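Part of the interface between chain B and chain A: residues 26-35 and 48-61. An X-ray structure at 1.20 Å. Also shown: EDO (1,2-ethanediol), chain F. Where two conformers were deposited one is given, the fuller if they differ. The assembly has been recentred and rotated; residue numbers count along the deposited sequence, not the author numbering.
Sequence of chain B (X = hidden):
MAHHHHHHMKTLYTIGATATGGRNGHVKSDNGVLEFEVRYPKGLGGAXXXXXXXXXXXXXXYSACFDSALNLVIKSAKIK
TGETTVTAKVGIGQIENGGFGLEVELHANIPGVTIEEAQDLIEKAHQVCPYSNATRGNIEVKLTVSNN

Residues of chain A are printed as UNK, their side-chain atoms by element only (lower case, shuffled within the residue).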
ATOM      1  N   HIS B  26      -5.867  11.362   9.654  1.00 10.00           N
ATOM      2  CA  HIS B  26      -4.572  11.224  10.291  1.00 10.00           C
ATOM      3  C   HIS B  26      -4.225   9.745  10.297  1.00  9.19           C
ATOM      4  O   HIS B  26      -5.101   8.910  10.531  1.00 10.14           O
ATOM      5  CB  HIS B  26      -4.698  11.719  11.742  1.00 11.57           C
ATOM      6  CG  HIS B  26      -3.411  11.765  12.482  1.00 11.73           C
ATOM      7  ND1 HIS B  26      -2.500  12.778  12.307  1.00 12.17           N
ATOM      8  CD2 HIS B  26      -2.861  10.907  13.380  1.00 12.27           C
ATOM      9  CE1 HIS B  26      -1.442  12.555  13.078  1.00 13.00           C
ATOM     10  NE2 HIS B  26      -1.651  11.438  13.757  1.00 13.08           N
ATOM     11  N   VAL B  27      -2.957   9.412  10.041  1.00  9.04           N
ATOM     12  CA  VAL B  27      -2.523   8.023  10.108  0.61  9.07           C
ATOM     13  C   VAL B  27      -1.231   7.940  10.913  1.00  9.05           C
ATOM     14  O   VAL B  27      -0.373   8.832  10.855  1.00 10.73           O
ATOM     15  CB  VAL B  27      -2.459   7.357   8.701  0.61 10.72           C
ATOM     16  CG1 VAL B  27      -1.375   7.962   7.814  0.61 11.57           C
ATOM     17  CG2 VAL B  27      -2.371   5.837   8.791  0.61 10.42           C
ATOM     18  N   LYS B  28      -1.126   6.875  11.704  1.00  9.67           N
ATOM     19  CA  LYS B  28       0.036   6.687  12.585  1.00 11.49           C
ATOM     20  C   LYS B  28       0.381   5.211  12.640  1.00 10.75           C
ATOM     21  O   LYS B  28      -0.503   4.394  12.929  1.00 12.28           O
ATOM     22  CB  LYS B  28      -0.299   7.149  14.015  1.00 13.68           C
ATOM     23  CG  LYS B  28       0.851   7.160  15.004  1.00 16.01           C
ATOM     24  CD  LYS B  28       0.406   7.564  16.413  1.00 18.93           C
ATOM     25  CE  LYS B  28       1.557   7.589  17.392  1.00 21.92           C
ATOM     26  NZ  LYS B  28       1.122   8.054  18.744  1.00 24.30           N
ATOM     27  N   SER B  29       1.637   4.839  12.350  1.00 10.41           N
ATOM     28  CA  SER B  29       2.036   3.448  12.593  1.00  9.37           C
ATOM     29  C   SER B  29       2.047   3.166  14.102  1.00 10.80           C
ATOM     30  O   SER B  29       2.157   4.079  14.932  1.00 11.71           O
ATOM     31  CB  SER B  29       3.410   3.157  11.972  1.00  9.83           C
ATOM     32  OG  SER B  29       4.408   3.902  12.608  1.00 10.05           O
ATOM     33  N   ASP B  30       1.983   1.871  14.454  1.00 12.51           N
ATOM     34  CA  ASP B  30       1.877   1.465  15.863  0.56 14.60           C
ATOM     35  C   ASP B  30       3.046   1.965  16.690  1.00 15.31           C
ATOM     36  O   ASP B  30       2.906   2.165  17.901  1.00 18.50           O
ATOM     37  CB  ASP B  30       1.901  -0.061  15.976  0.56 17.02           C
ATOM     38  CG  ASP B  30       0.569  -0.698  15.706  0.56 18.61           C
ATOM     39  OD1 ASP B  30      -0.408   0.012  15.442  0.56 18.10           O
ATOM     40  OD2 ASP B  30       0.498  -1.942  15.759  0.56 20.62           O
ATOM     41  N   ASN B  31       4.205   2.124  16.062  1.00 14.51           N
ATOM     42  CA  ASN B  31       5.425   2.517  16.733  1.00 15.03           C
ATOM     43  C   ASN B  31       5.761   3.989  16.505  1.00 15.43           C
ATOM     44  O   ASN B  31       6.829   4.438  16.923  1.00 17.48           O
ATOM     45  CB  ASN B  31       6.581   1.588  16.304  1.00 15.01           C
ATOM     46  CG  ASN B  31       6.828   1.599  14.808  1.00 13.76           C
ATOM     47  OD1 ASN B  31       6.253   2.417  14.056  1.00 12.68           O
ATOM     48  ND2 ASN B  31       7.710   0.673  14.352  1.00 13.55           N
ATOM     49  N   GLY B  32       4.864   4.759  15.873  1.00 14.65           N
ATOM     50  CA  GLY B  32       5.076   6.173  15.630  1.00 14.92           C
ATOM     51  C   GLY B  32       6.087   6.534  14.555  1.00 14.19           C
ATOM     52  O   GLY B  32       6.272   7.735  14.303  1.00 15.70           O
ATOM     53  N   VAL B  33       6.743   5.556  13.922  1.00 12.90           N
ATOM     54  CA  VAL B  33       7.761   5.843  12.914  1.00 12.74           C
ATOM     55  C   VAL B  33       7.171   6.607  11.736  1.00 12.97           C
ATOM     56  O   VAL B  33       7.840   7.476  11.151  1.00 15.02           O
ATOM     57  CB  VAL B  33       8.399   4.525  12.468  1.00 13.29           C
ATOM     58  CG1 VAL B  33       9.227   4.747  11.189  1.00 13.70           C
ATOM     59  CG2 VAL B  33       9.273   4.016  13.580  1.00 13.70           C
ATOM     60  N   LEU B  34       5.925   6.291  11.361  1.00 12.82           N
ATOM     61  CA  LEU B  34       5.182   7.008  10.331  0.58 13.02           C
ATOM     62  C   LEU B  34       4.002   7.707  11.016  1.00 12.60           C
ATOM     63  O   LEU B  34       3.231   7.056  11.726  1.00 13.00           O
ATOM     64  CB  LEU B  34       4.700   6.006   9.261  0.58 13.81           C
ATOM     65  CG  LEU B  34       3.868   6.418   8.061  0.58 13.66           C
ATOM     66  CD1 LEU B  34       4.003   5.412   6.887  0.58 13.86           C
ATOM     67  CD2 LEU B  34       2.378   6.559   8.426  0.58 13.88           C
ATOM     68  N   GLU B  35       3.856   9.025  10.820  1.00 12.33           N
ATOM     69  CA  GLU B  35       2.696   9.725  11.375  1.00 12.77           C
ATOM     70  C   GLU B  35       2.493  11.004  10.585  1.00 12.71           C
ATOM     71  O   GLU B  35       3.400  11.849  10.554  1.00 14.22           O
ATOM     72  CB  GLU B  35       2.900  10.027  12.848  1.00 14.29           C
ATOM     73  CG  GLU B  35       1.616  10.633  13.425  1.00 15.51           C
ATOM     74  CD  GLU B  35       1.491  10.619  14.934  1.00 18.30           C
ATOM     75  OE1 GLU B  35       0.363  10.809  15.444  1.00 19.38           O
ATOM     76  OE2 GLU B  35       2.506  10.459  15.639  1.00 20.72           O
TER
ATOM     77  N   UNK A  48      17.337  -2.529  13.166  1.00 19.97           N
ATOM     78  CA  UNK A  48      16.475  -2.032  14.233  1.00 19.71           C
ATOM     79  C   UNK A  48      15.082  -1.821  13.659  1.00 17.80           C
ATOM     80  O   UNK A  48      14.806  -2.207  12.519  1.00 17.58           O
ATOM     81  n   UNK A  48      18.501   0.734  13.552  1.00 25.46           N
ATOM     82  c   UNK A  48      17.007  -0.704  14.755  1.00 22.07           C
ATOM     83  c   UNK A  48      17.253   0.277  13.645  1.00 23.47           C
ATOM     84  o   UNK A  48      16.331   0.617  12.855  1.00 23.40           O
ATOM     85  N   UNK A  49      14.215  -1.169  14.444  1.00 16.74           N
ATOM     86  CA  UNK A  49      12.834  -0.900  14.057  1.00 16.31           C
ATOM     87  C   UNK A  49      12.548   0.595  13.957  1.00 15.28           C
ATOM     88  O   UNK A  49      11.409   1.021  14.160  1.00 14.42           O
ATOM     89  c   UNK A  49      11.871  -3.091  14.925  1.00 19.04           C
ATOM     90  o   UNK A  49      12.052  -3.771  15.966  1.00 21.64           O
ATOM     91  o   UNK A  49      11.680  -3.615  13.816  1.00 18.76           O
ATOM     92  c   UNK A  49      11.866  -1.570  15.033  1.00 17.76           C
ATOM     93  N   UNK A  50      13.553   1.406  13.619  1.00 15.34           N
ATOM     94  CA  UNK A  50      13.391   2.855  13.569  1.00 15.19           C
ATOM     95  C   UNK A  50      12.916   3.370  12.224  1.00 14.79           C
ATOM     96  O   UNK A  50      12.695   4.575  12.107  1.00 16.35           O
ATOM     97  o   UNK A  50      16.345   3.256  15.562  1.00 20.00           O
ATOM     98  o   UNK A  50      14.270   3.043  16.225  1.00 19.67           O
ATOM     99  c   UNK A  50      15.132   3.260  15.338  1.00 18.50           C
ATOM    100  c   UNK A  50      14.698   3.559  13.933  1.00 16.27           C
ATOM    101  N   UNK A  51      12.794   2.511  11.205  1.00 14.10           N
ATOM    102  CA  UNK A  51      12.498   2.975   9.857  1.00 13.06           C
ATOM    103  C   UNK A  51      11.193   2.411   9.300  1.00 11.81           C
ATOM    104  O   UNK A  51      10.743   1.316   9.649  1.00 11.14           O
ATOM    105  c   UNK A  51      17.179   5.043   9.602  1.00 18.68           C
ATOM    106  c   UNK A  51      15.180   4.589   8.354  1.00 18.03           C
ATOM    107  c   UNK A  51      16.941   3.930  10.391  1.00 18.75           C
ATOM    108  c   UNK A  51      14.901   3.465   9.134  1.00 16.03           C
ATOM    109  c   UNK A  51      15.775   3.149  10.153  1.00 17.86           C
ATOM    110  c   UNK A  51      16.304   5.370   8.572  1.00 19.23           C
ATOM    111  c   UNK A  51      13.643   2.623   8.886  1.00 14.37           C
ATOM    112  o   UNK A  51      18.297   5.814   9.846  1.00 19.61           O
ATOM    113  N   UNK A  52      10.616   3.153   8.363  1.00 10.93           N
ATOM    114  CA  UNK A  52       9.506   2.648   7.586  1.00 10.86           C
ATOM    115  C   UNK A  52       9.957   1.471   6.715  1.00  9.87           C
ATOM    116  O   UNK A  52      11.147   1.197   6.525  1.00 10.42           O
ATOM    117  c   UNK A  52       8.975   3.781   6.722  1.00 11.54           C
ATOM    118  N   UNK A  53       8.973   0.772   6.186  1.00  9.01           N
ATOM    119  CA  UNK A  53       9.182  -0.325   5.252  1.00  8.77           C
ATOM    120  C   UNK A  53       7.898  -0.480   4.445  1.00  8.05           C
ATOM    121  O   UNK A  53       6.882   0.182   4.739  1.00  8.31           O
ATOM    122  c   UNK A  53       8.576  -1.992   7.080  1.00  8.50           C
ATOM    123  o   UNK A  53       7.375  -2.094   6.824  1.00  9.18           O
ATOM    124  n   UNK A  53       9.072  -2.175   8.296  1.00  9.91           N
ATOM    125  c   UNK A  53       9.582  -1.616   6.005  1.00  9.25           C
ATOM    126  N   UNK A  54       7.906  -1.297   3.384  1.00  8.10           N
ATOM    127  CA  UNK A  54       6.708  -1.335   2.518  1.00  8.21           C
ATOM    128  C   UNK A  54       5.511  -1.954   3.205  1.00  7.09           C
ATOM    129  O   UNK A  54       4.366  -1.605   2.881  1.00  7.43           O
ATOM    130  c   UNK A  54       7.190  -2.080   1.269  1.00  9.81           C
ATOM    131  c   UNK A  54       8.717  -2.016   1.332  1.00  9.70           C
ATOM    132  c   UNK A  54       9.058  -2.006   2.776  1.00  9.13           C
ATOM    133  N   UNK A  55       5.726  -2.835   4.183  1.00  8.18           N
ATOM    134  CA  UNK A  55       4.624  -3.431   4.923  1.00  8.08           C
ATOM    135  C   UNK A  55       3.914  -2.352   5.727  1.00  7.53           C
ATOM    136  O   UNK A  55       2.672  -2.299   5.785  1.00  7.99           O
ATOM    137  o   UNK A  55       7.949  -6.674   4.696  1.00 13.83           O
ATOM    138  c   UNK A  55       7.320  -5.603   4.952  1.00 11.59           C
ATOM    139  c   UNK A  55       5.805  -5.728   5.214  1.00 10.37           C
ATOM    140  c   UNK A  55       5.137  -4.527   5.866  1.00  8.57           C
ATOM    141  o   UNK A  55       7.867  -4.493   4.840  1.00 11.24           O
ATOM    142  N   UNK A  56       4.697  -1.467   6.347  1.00  7.95           N
ATOM    143  CA  UNK A  56       4.153  -0.357   7.117  1.00  8.29           C
ATOM    144  C   UNK A  56       3.412   0.646   6.230  1.00  7.19           C
ATOM    145  O   UNK A  56       2.350   1.174   6.614  1.00  8.02           O
ATOM    146  c   UNK A  56       5.307   0.345   7.868  1.00  8.54           C
ATOM    147  s   UNK A  56       6.155   2.395   9.560  1.00  9.78           S
ATOM    148  c   UNK A  56       4.802   1.418   8.865  1.00  9.52           C
ATOM    149  c   UNK A  56       7.034   1.148  10.525  1.00 11.29           C
ATOM    150  N   UNK A  57       3.947   0.915   5.039  1.00  7.20           N
ATOM    151  CA  UNK A  57       3.247   1.770   4.094  1.00  7.44           C
ATOM    152  C   UNK A  57       1.918   1.153   3.679  1.00  6.95           C
ATOM    153  O   UNK A  57       0.927   1.874   3.493  1.00  7.35           O
ATOM    154  c   UNK A  57       6.430   2.901   2.170  1.00 12.43           C
ATOM    155  c   UNK A  57       4.141   2.059   2.880  1.00  8.25           C
ATOM    156  c   UNK A  57       5.281   3.032   3.210  1.00 11.35           C
ATOM    157  c   UNK A  57       4.810   4.467   3.341  1.00 14.43           C
ATOM    158  N   UNK A  58       1.868  -0.179   3.534  1.00  7.19           N
ATOM    159  CA  UNK A  58       0.618  -0.827   3.174  1.00  7.57           C
ATOM    160  C   UNK A  58      -0.387  -0.719   4.324  1.00  6.85           C
ATOM    161  O   UNK A  58      -1.579  -0.470   4.098  1.00  7.33           O
ATOM    162  c   UNK A  58      -2.535  -4.098   0.890  1.00 12.04           C
ATOM    163  c   UNK A  58      -1.782  -3.167   0.207  1.00 12.64           C
ATOM    164  c   UNK A  58      -0.646  -2.591   0.817  1.00 10.98           C
ATOM    165  c   UNK A  58      -1.111  -3.824   2.782  1.00  9.15           C
ATOM    166  c   UNK A  58      -0.309  -2.925   2.122  1.00  7.90           C
ATOM    167  c   UNK A  58      -2.192  -4.414   2.169  1.00 10.93           C
ATOM    168  c   UNK A  58       0.859  -2.289   2.777  1.00  8.00           C
ATOM    169  N   UNK A  59       0.081  -0.915   5.565  1.00  6.92           N
ATOM    170  CA  UNK A  59      -0.818  -0.776   6.718  1.00  7.36           C
ATOM    171  C   UNK A  59      -1.380   0.646   6.815  1.00  7.42           C
ATOM    172  O   UNK A  59      -2.588   0.857   7.045  1.00  7.52           O
ATOM    173  c   UNK A  59      -0.074  -1.119   7.997  1.00  7.60           C
ATOM    174  N   UNK A  60      -0.524   1.649   6.644  1.00  7.50           N
ATOM    175  CA  UNK A  60      -0.943   3.049   6.699  1.00  7.49           C
ATOM    176  C   UNK A  60      -1.913   3.340   5.568  1.00  7.37           C
ATOM    177  O   UNK A  60      -2.969   3.953   5.784  1.00  8.00           O
ATOM    178  c   UNK A  60       0.298   3.938   6.594  1.00  8.92           C
ATOM    179  N   UNK A  61      -1.567   2.909   4.351  1.00  7.65           N
ATOM    180  CA  UNK A  61      -2.437   3.190   3.223  1.00  7.65           C
ATOM    181  C   UNK A  61      -3.782   2.480   3.300  1.00  7.01           C
ATOM    182  O   UNK A  61      -4.815   3.063   2.965  1.00  7.79           O
TER
HETATM  183  C1  EDO F 202       7.209  10.661  10.289  1.00 29.21           C
HETATM  184  O1  EDO F 202       6.102  10.252   9.495  1.00 27.07           O
HETATM  185  C2  EDO F 202       6.746  10.880  11.721  1.00 30.01           C
HETATM  186  O2  EDO F 202       5.917  12.057  11.802  1.00 30.50           O
HETATM  187  O   HOH W   1       9.770   0.278  12.068  1.00 12.50           O

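Position 48 of chain A carries two carbons, the second bearing one oxygen and one nitrogen. This is an amide, too far from chain B to touch it. The residue is A:Asn48. Its OD1 accepts from the backbone N of position 50 at 3.0 Å.

Position 49 has two carbons, the second bearing two oxygens: a short carboxylate. The backbone O of position 49 lies 3.7 Å from B:Val33 CG2. The residue is A:Asp49.

Position 50 has the same pattern, two carbons ending in two oxygens. Its CA-to-CB bond points away from the chain B stretch. The backbone O of position 50 is 3.6 Å from B:Val33 CG1. The residue is A:Asp50.

Position 51 has one carbon, then a six-carbon ring bearing one oxygen, a phenol. Its CA-to-CB bond also points away from the chain B stretch, and again the backbone makes the contact: the C of position 51 to B:Val33 CG1, 3.6 Å. The residue is A:Tyr51.

Position 52 has a single side-chain carbon. The backbone N of position 52 sits 3.5 Å from B:Val33 CG1. The residue is A:Ala52.

Position 53 has two carbons, the second with one oxygen and one nitrogen. It is A:Asn53, out of reach of chain B. It caps the helix that follows: its OD1 accepts from the backbone N of position 56 at 2.8 Å.

Position 54 has three carbons that close a ring onto the backbone N. Only proline does this, so it is A:Pro54, in the first turn of the helix.

Position 55 has three carbons, the third with two oxygens. It is A:Glu55, and it does not reach chain B.

Position 56 has an unbranched chain of two carbons, a sulfur and a carbon. The sulfur lies 3.7 Å from B:Ser29 CB and 3.9 Å from B:Leu34 CB. A thioether of this length is A:Met56. Its CE is 4.1 Å from B:Val33 CB and 3.8 Å from B:Asn31 OD1.

Position 57 has four carbons, forked at the second. Its CA-to-CB bond points away, but its end comes nearer, with an end carbon of position 57 3.8 Å from B:Leu34 CD1. The residue is A:Leu57, and that carbon is CD2.

Position 58 has one carbon and a six-carbon ring without oxygen, A:Phe58. It is out of reach.

Position 59 has one carbon and touches nothing on chain B: A:Ala59.

Position 60 also has one carbon. The CB of position 60 is 3.8 Å from B:Leu34 CD2 and 3.9 Å from B:Val27 CG2. It is A:Ala60.

Position 61 has no side-chain atoms, A:Gly61. A CB here would be crowded by A:Leu57 O.

The contact is mainly apolar. A:Met56 and A:Ala60 lie one helical turn apart and meet B:Val27, B:Ser29, B:Val33 and B:Leu34. B:Val27 CG2 also lies 3.6 Å from A:Ala60 O. No direct hydrogen bond joins the stretches. Instead, water 1 donates to A:Asp49 O and A:Tyr51 O, both at 2.8 Å, and accepts from B:Asn31 ND2 at 3.1 Å. The turn from B:Ser29 to B:Gly32 is braced by B:Ser29 OG, which donates to B:Asn31 OD1 at 2.8 Å.

Chain A (48-61) NDDYANPEMLFAAG
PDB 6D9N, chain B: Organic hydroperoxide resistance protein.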